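Local coordinates for protein oxalate oxidase 1 (Hordeum vulgare, PDB 1FI2) that oxidises oxalate with molecular oxygen at a manganese centre to carbon dioxide and hydrogen peroxide, releasing the peroxide in the plant apoplast, at residues Asn85-Ile96 against Ser152-Val163. Residues are numbered along the deposited sequence; the frame is centred on the assembly and turned at random.
With MN (manganese (II) ion), chain B.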
ATOM      1  N   ASN A  85      11.893   7.007 -28.912  1.00  5.13           N
ATOM      2  CA  ASN A  85      11.885   6.106 -27.746  1.00  5.62           C
ATOM      3  C   ASN A  85      10.678   5.249 -28.142  1.00  5.37           C
ATOM      4  O   ASN A  85       9.566   5.777 -28.195  1.00  6.00           O
ATOM      5  CB  ASN A  85      11.718   6.873 -26.453  1.00  5.47           C
ATOM      6  CG  ASN A  85      12.096   6.115 -25.198  1.00  5.96           C
ATOM      7  OD1 ASN A  85      12.699   5.043 -25.257  1.00  6.91           O
ATOM      8  ND2 ASN A  85      11.746   6.672 -24.044  1.00  6.06           N
ATOM      9  N   PRO A  86      10.918   4.039 -28.630  1.00  4.86           N
ATOM     10  CA  PRO A  86       9.887   3.189 -29.198  1.00  4.76           C
ATOM     11  C   PRO A  86       8.777   2.810 -28.252  1.00  4.77           C
ATOM     12  O   PRO A  86       8.916   2.956 -27.048  1.00  4.85           O
ATOM     13  CB  PRO A  86      10.657   1.960 -29.679  1.00  5.17           C
ATOM     14  CG  PRO A  86      11.905   1.928 -28.870  1.00  4.99           C
ATOM     15  CD  PRO A  86      12.247   3.374 -28.610  1.00  4.87           C
ATOM     16  N   PRO A  87       7.637   2.358 -28.756  1.00  3.78           N
ATOM     17  CA  PRO A  87       6.534   1.911 -27.915  1.00  4.20           C
ATOM     18  C   PRO A  87       7.028   1.051 -26.769  1.00  4.10           C
ATOM     19  O   PRO A  87       7.524  -0.040 -27.034  1.00  4.97           O
ATOM     20  CB  PRO A  87       5.676   1.103 -28.885  1.00  3.78           C
ATOM     21  CG  PRO A  87       5.878   1.810 -30.188  1.00  3.90           C
ATOM     22  CD  PRO A  87       7.356   2.148 -30.198  1.00  3.92           C
ATOM     23  N   HIS A  88       6.893   1.455 -25.521  1.00  4.65           N
ATOM     24  CA  HIS A  88       7.380   0.682 -24.381  1.00  4.55           C
ATOM     25  C   HIS A  88       6.438   0.767 -23.192  1.00  4.47           C
ATOM     26  O   HIS A  88       5.434   1.479 -23.221  1.00  3.33           O
ATOM     27  CB  HIS A  88       8.787   1.142 -23.983  1.00  4.57           C
ATOM     28  CG  HIS A  88       8.841   2.557 -23.492  1.00  4.69           C
ATOM     29  ND1 HIS A  88       8.858   3.635 -24.348  1.00  4.42           N
ATOM     30  CD2 HIS A  88       8.874   3.062 -22.232  1.00  4.71           C
ATOM     31  CE1 HIS A  88       8.902   4.753 -23.637  1.00  4.87           C
ATOM     32  NE2 HIS A  88       8.916   4.429 -22.359  1.00  4.71           N
ATOM     33  N   ILE A  89       6.702  -0.007 -22.143  1.00  3.86           N
ATOM     34  CA  ILE A  89       5.896  -0.084 -20.932  1.00  3.91           C
ATOM     35  C   ILE A  89       6.779  -0.129 -19.686  1.00  3.59           C
ATOM     36  O   ILE A  89       7.822  -0.780 -19.684  1.00  4.32           O
ATOM     37  CB  ILE A  89       4.994  -1.339 -20.938  1.00  3.75           C
ATOM     38  CG1 ILE A  89       3.810  -1.157 -21.892  1.00  3.63           C
ATOM     39  CG2 ILE A  89       4.453  -1.703 -19.560  1.00  4.14           C
ATOM     40  CD1 ILE A  89       3.395  -2.373 -22.668  1.00  5.53           C
ATOM     41  N   HIS A  90       6.345   0.533 -18.620  1.00  3.39           N
ATOM     42  CA  HIS A  90       6.961   0.429 -17.303  1.00  2.93           C
ATOM     43  C   HIS A  90       6.031  -0.413 -16.437  1.00  3.01           C
ATOM     44  O   HIS A  90       4.935   0.029 -16.084  1.00  2.81           O
ATOM     45  CB  HIS A  90       7.179   1.803 -16.645  1.00  3.21           C
ATOM     46  CG  HIS A  90       7.981   2.687 -17.554  1.00  3.39           C
ATOM     47  ND1 HIS A  90       9.316   2.462 -17.796  1.00  3.40           N
ATOM     48  CD2 HIS A  90       7.632   3.750 -18.310  1.00  3.12           C
ATOM     49  CE1 HIS A  90       9.764   3.352 -18.664  1.00  3.68           C
ATOM     50  NE2 HIS A  90       8.758   4.143 -18.996  1.00  3.41           N
ATOM     51  N   PRO A  91       6.446  -1.632 -16.101  1.00  3.81           N
ATOM     52  CA  PRO A  91       5.629  -2.544 -15.345  1.00  3.92           C
ATOM     53  C   PRO A  91       5.287  -2.115 -13.934  1.00  3.75           C
ATOM     54  O   PRO A  91       4.312  -2.645 -13.390  1.00  3.91           O
ATOM     55  CB  PRO A  91       6.435  -3.847 -15.300  1.00  4.41           C
ATOM     56  CG  PRO A  91       7.820  -3.495 -15.695  1.00  4.71           C
ATOM     57  CD  PRO A  91       7.732  -2.240 -16.519  1.00  3.38           C
ATOM     58  N   ARG A  92       6.114  -1.288 -13.294  1.00  3.55           N
ATOM     59  CA  ARG A  92       5.893  -0.975 -11.886  1.00  4.09           C
ATOM     60  C   ARG A  92       5.809   0.505 -11.562  1.00  4.10           C
ATOM     61  O   ARG A  92       6.045   0.877 -10.399  1.00  3.37           O
ATOM     62  CB  ARG A  92       7.000  -1.657 -11.058  1.00  4.82           C
ATOM     63  CG  ARG A  92       6.891  -3.174 -10.992  1.00  5.53           C
ATOM     64  CD  ARG A  92       8.068  -3.813 -10.287  1.00  6.18           C
ATOM     65  NE  ARG A  92       9.345  -3.501 -10.886  1.00  6.17           N
ATOM     66  CZ  ARG A  92       9.977  -4.099 -11.878  1.00  5.81           C
ATOM     67  NH1 ARG A  92       9.475  -5.162 -12.495  1.00  5.43           N
ATOM     68  NH2 ARG A  92      11.156  -3.622 -12.253  1.00  6.76           N
ATOM     69  N   ALA A  93       5.386   1.350 -12.509  1.00  3.69           N
ATOM     70  CA  ALA A  93       5.280   2.768 -12.189  1.00  3.92           C
ATOM     71  C   ALA A  93       4.586   3.649 -13.218  1.00  3.99           C
ATOM     72  O   ALA A  93       4.595   3.399 -14.414  1.00  4.51           O
ATOM     73  CB  ALA A  93       6.692   3.343 -12.006  1.00  3.92           C
ATOM     74  N   THR A  94       4.109   4.779 -12.701  1.00  3.81           N
ATOM     75  CA  THR A  94       3.607   5.897 -13.486  1.00  3.69           C
ATOM     76  C   THR A  94       4.800   6.797 -13.811  1.00  3.46           C
ATOM     77  O   THR A  94       5.705   6.935 -12.989  1.00  3.51           O
ATOM     78  CB  THR A  94       2.570   6.723 -12.701  1.00  3.50           C
ATOM     79  OG1 THR A  94       1.393   5.943 -12.436  1.00  3.90           O
ATOM     80  CG2 THR A  94       2.151   7.979 -13.460  1.00  3.14           C
ATOM     81  N   GLU A  95       4.808   7.396 -14.990  1.00  3.67           N
ATOM     82  CA  GLU A  95       5.874   8.305 -15.401  1.00  3.80           C
ATOM     83  C   GLU A  95       5.314   9.715 -15.571  1.00  3.73           C
ATOM     84  O   GLU A  95       4.203   9.907 -16.066  1.00  3.97           O
ATOM     85  CB  GLU A  95       6.512   7.820 -16.702  1.00  4.20           C
ATOM     86  CG  GLU A  95       7.494   8.753 -17.381  1.00  3.51           C
ATOM     87  CD  GLU A  95       7.914   8.274 -18.756  1.00  3.27           C
ATOM     88  OE1 GLU A  95       7.587   7.123 -19.109  1.00  3.63           O
ATOM     89  OE2 GLU A  95       8.556   9.030 -19.511  1.00  3.23           O
ATOM     90  N   ILE A  96       6.098  10.695 -15.139  1.00  3.49           N
ATOM     91  CA  ILE A  96       5.715  12.107 -15.264  1.00  3.32           C
ATOM     92  C   ILE A  96       6.924  12.859 -15.802  1.00  3.73           C
ATOM     93  O   ILE A  96       8.010  12.783 -15.222  1.00  3.31           O
ATOM     94  CB  ILE A  96       5.146  12.637 -13.946  1.00  3.16           C
ATOM     95  CG1 ILE A  96       4.545  14.035 -14.121  1.00  3.65           C
ATOM     96  CG2 ILE A  96       6.175  12.628 -12.823  1.00  3.53           C
ATOM     97  CD1 ILE A  96       3.667  14.463 -12.960  1.00  4.19           C
ATOM     98  N   SER A 152      10.328  11.577 -14.299  1.00  3.98           N
ATOM     99  CA  SER A 152      10.377  10.998 -12.968  1.00  3.70           C
ATOM    100  C   SER A 152       9.383   9.838 -12.920  1.00  3.61           C
ATOM    101  O   SER A 152       8.453   9.783 -13.721  1.00  3.27           O
ATOM    102  CB  SER A 152      10.038  12.005 -11.876  1.00  4.00           C
ATOM    103  OG  SER A 152      10.962  13.076 -11.842  1.00  4.74           O
ATOM    104  N   PHE A 153       9.627   8.909 -12.007  1.00  2.89           N
ATOM    105  CA  PHE A 153       8.778   7.745 -11.842  1.00  3.13           C
ATOM    106  C   PHE A 153       8.411   7.593 -10.365  1.00  3.06           C
ATOM    107  O   PHE A 153       9.168   7.994  -9.484  1.00  2.80           O
ATOM    108  CB  PHE A 153       9.455   6.441 -12.265  1.00  3.37           C
ATOM    109  CG  PHE A 153       9.915   6.394 -13.693  1.00  3.32           C
ATOM    110  CD1 PHE A 153      11.188   6.818 -14.034  1.00  3.27           C
ATOM    111  CD2 PHE A 153       9.071   5.931 -14.691  1.00  3.17           C
ATOM    112  CE1 PHE A 153      11.614   6.786 -15.348  1.00  3.31           C
ATOM    113  CE2 PHE A 153       9.493   5.899 -16.007  1.00  3.22           C
ATOM    114  CZ  PHE A 153      10.765   6.319 -16.337  1.00  3.30           C
ATOM    115  N   ASN A 154       7.343   6.838 -10.133  1.00  3.70           N
ATOM    116  CA  ASN A 154       6.921   6.588  -8.754  1.00  4.03           C
ATOM    117  C   ASN A 154       7.355   5.204  -8.283  1.00  3.25           C
ATOM    118  O   ASN A 154       6.670   4.511  -7.547  1.00  3.49           O
ATOM    119  CB  ASN A 154       5.443   6.832  -8.584  1.00  4.93           C
ATOM    120  CG  ASN A 154       4.414   5.942  -9.199  1.00  3.86           C
ATOM    121  OD1 ASN A 154       4.602   5.392 -10.268  1.00  5.67           O
ATOM    122  ND2 ASN A 154       3.295   5.836  -8.475  1.00  4.25           N
ATOM    123  N   SER A 155       8.580   4.866  -8.648  1.00  2.90           N
ATOM    124  CA  SER A 155       9.250   3.648  -8.265  1.00  2.99           C
ATOM    125  C   SER A 155      10.759   3.879  -8.356  1.00  2.72           C
ATOM    126  O   SER A 155      11.236   4.649  -9.191  1.00  2.44           O
ATOM    127  CB  SER A 155       8.884   2.458  -9.158  1.00  2.76           C
ATOM    128  OG  SER A 155       9.636   1.318  -8.746  1.00  2.57           O
ATOM    129  N   GLN A 156      11.507   3.177  -7.511  1.00  2.82           N
ATOM    130  CA  GLN A 156      12.964   3.225  -7.546  1.00  2.82           C
ATOM    131  C   GLN A 156      13.489   2.371  -8.701  1.00  3.45           C
ATOM    132  O   GLN A 156      14.652   2.464  -9.090  1.00  2.77           O
ATOM    133  CB  GLN A 156      13.560   2.720  -6.227  1.00  2.90           C
ATOM    134  CG  GLN A 156      13.339   1.236  -5.969  1.00  2.34           C
ATOM    135  CD  GLN A 156      13.915   0.778  -4.644  1.00  2.46           C
ATOM    136  OE1 GLN A 156      13.657   1.404  -3.621  1.00  2.66           O
ATOM    137  NE2 GLN A 156      14.673  -0.313  -4.654  1.00  2.65           N
ATOM    138  N   ASN A 157      12.644   1.493  -9.224  1.00  2.87           N
ATOM    139  CA  ASN A 157      12.992   0.591 -10.315  1.00  3.31           C
ATOM    140  C   ASN A 157      11.747   0.300 -11.141  1.00  3.36           C
ATOM    141  O   ASN A 157      11.120  -0.756 -11.035  1.00  3.06           O
ATOM    142  CB  ASN A 157      13.579  -0.690  -9.714  1.00  4.13           C
ATOM    143  CG  ASN A 157      14.176  -1.633 -10.729  1.00  4.74           C
ATOM    144  OD1 ASN A 157      14.152  -2.860 -10.575  1.00  5.55           O
ATOM    145  ND2 ASN A 157      14.740  -1.054 -11.779  1.00  5.14           N
ATOM    146  N   PRO A 158      11.345   1.247 -11.991  1.00  3.40           N
ATOM    147  CA  PRO A 158      10.161   1.111 -12.809  1.00  3.37           C
ATOM    148  C   PRO A 158      10.162  -0.082 -13.749  1.00  3.66           C
ATOM    149  O   PRO A 158       9.110  -0.686 -13.981  1.00  3.19           O
ATOM    150  CB  PRO A 158      10.064   2.421 -13.589  1.00  3.94           C
ATOM    151  CG  PRO A 158      11.369   3.106 -13.431  1.00  4.85           C
ATOM    152  CD  PRO A 158      12.016   2.554 -12.193  1.00  3.88           C
ATOM    153  N   GLY A 159      11.326  -0.385 -14.306  1.00  3.26           N
ATOM    154  CA  GLY A 159      11.493  -1.459 -15.273  1.00  3.03           C
ATOM    155  C   GLY A 159      11.125  -0.931 -16.661  1.00  3.03           C
ATOM    156  O   GLY A 159      10.411   0.064 -16.755  1.00  3.06           O
ATOM    157  N   ILE A 160      11.669  -1.550 -17.708  1.00  3.26           N
ATOM    158  CA  ILE A 160      11.251  -1.127 -19.047  1.00  3.98           C
ATOM    159  C   ILE A 160      11.086  -2.338 -19.957  1.00  3.77           C
ATOM    160  O   ILE A 160      11.955  -3.194 -20.075  1.00  3.49           O
ATOM    161  CB  ILE A 160      12.152  -0.060 -19.674  1.00  4.73           C
ATOM    162  CG1 ILE A 160      11.608   0.336 -21.056  1.00  5.14           C
ATOM    163  CG2 ILE A 160      13.584  -0.536 -19.796  1.00  5.28           C
ATOM    164  CD1 ILE A 160      12.116   1.664 -21.564  1.00  6.25           C
ATOM    165  N   VAL A 161       9.894  -2.422 -20.541  1.00  3.24           N
ATOM    166  CA  VAL A 161       9.549  -3.461 -21.502  1.00  3.12           C
ATOM    167  C   VAL A 161       9.506  -2.806 -22.884  1.00  3.87           C
ATOM    168  O   VAL A 161       8.558  -2.072 -23.178  1.00  4.92           O
ATOM    169  CB  VAL A 161       8.187  -4.108 -21.195  1.00  3.31           C
ATOM    170  CG1 VAL A 161       7.762  -5.080 -22.287  1.00  3.95           C
ATOM    171  CG2 VAL A 161       8.233  -4.818 -19.848  1.00  3.48           C
ATOM    172  N   PHE A 162      10.603  -2.895 -23.623  1.00  4.07           N
ATOM    173  CA  PHE A 162      10.638  -2.331 -24.976  1.00  4.51           C
ATOM    174  C   PHE A 162       9.844  -3.272 -25.879  1.00  4.50           C
ATOM    175  O   PHE A 162      10.223  -4.438 -26.005  1.00  5.14           O
ATOM    176  CB  PHE A 162      12.062  -2.178 -25.475  1.00  5.35           C
ATOM    177  CG  PHE A 162      12.806  -0.967 -25.000  1.00  6.14           C
ATOM    178  CD1 PHE A 162      13.898  -1.098 -24.157  1.00  6.80           C
ATOM    179  CD2 PHE A 162      12.420   0.305 -25.399  1.00  6.72           C
ATOM    180  CE1 PHE A 162      14.593   0.019 -23.723  1.00  7.06           C
ATOM    181  CE2 PHE A 162      13.110   1.422 -24.964  1.00  6.94           C
ATOM    182  CZ  PHE A 162      14.201   1.278 -24.129  1.00  6.94           C
ATOM    183  N   VAL A 163       8.758  -2.802 -26.476  1.00  4.48           N
ATOM    184  CA  VAL A 163       7.905  -3.701 -27.257  1.00  4.56           C
ATOM    185  C   VAL A 163       8.559  -4.356 -28.451  1.00  4.64           C
ATOM    186  O   VAL A 163       8.534  -5.592 -28.555  1.00  4.48           O
ATOM    187  CB  VAL A 163       6.561  -3.031 -27.588  1.00  4.83           C
ATOM    188  CG1 VAL A 163       5.712  -3.965 -28.441  1.00  5.24           C
ATOM    189  CG2 VAL A 163       5.819  -2.681 -26.303  1.00  4.95           C
TER
HETATM  190 MN    MN B 202       8.468   5.777 -20.586  1.00  4.51          MN
HETATM  191  O   HOH W   1       5.436   2.014  -7.799  1.00  4.79           O
HETATM  192  O   HOH W   2       9.623  -1.554  -8.796  1.00 10.27           O
HETATM  193  O   HOH W   3       8.552   7.646 -21.804  1.00  2.39           O
HETATM  194  O   HOH W   4      10.872   5.915 -20.216  1.00  5.72           O
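His-90 and Phe-153 both carry CG anti to their own carbonyl carbon (chi1 -55° and -59°), which brings the two rings together in a T-shaped pair beside the manganese. The edge of Phe-153 points at the face of His-90, with CE2 over the centre of the imidazole and 3.5 Å from NE2. The imidazole is held at both nitrogens: NE2 binds the metal, while ND1 donates in the ring plane to Gly-159 O (2.8 Å), fixing the rotation of the ring and probably making NE2 a better ligand. Glu-95 runs alongside Phe-153, its CB 3.6 Å from CE2, and reaches the manganese through OE1. His-88 binds by NE2, its ND1 donating to Pro-86 O, and Ile-160 CD1 packs obliquely on its ring at 3.6 Å from CD2. His-88, His-90 and Glu-95, with His-137 and two waters, make up the six-coordinate cupin site.

Between the paired strand ends, the type I turn from His-90 to Ala-93 meets the 154–160 loop. Arg-92 is bent at chi3 (-58°), bringing NE and NH2 side-on to Asn-157 O (3.3 and 3.1 Å); its NH1 forms a salt bridge with Asp-8 of a neighbouring subunit. A leucine here would probably leave that aspartate without its mate and Asn-157 O without both guanidinium donors. Asn-154 OD1 accepts from Thr-94 N at 2.6 Å where the loop leaves strand 147–153, and Asn-154 N donates back to Thr-94 O.

The contact spans both sheets of the jellyroll: strand 84–89 pairs antiparallel with 161–162, just ahead of helix 163–169, and strand 95–101 pairs with 147–153, flanked by strands 128–131 and 73–79.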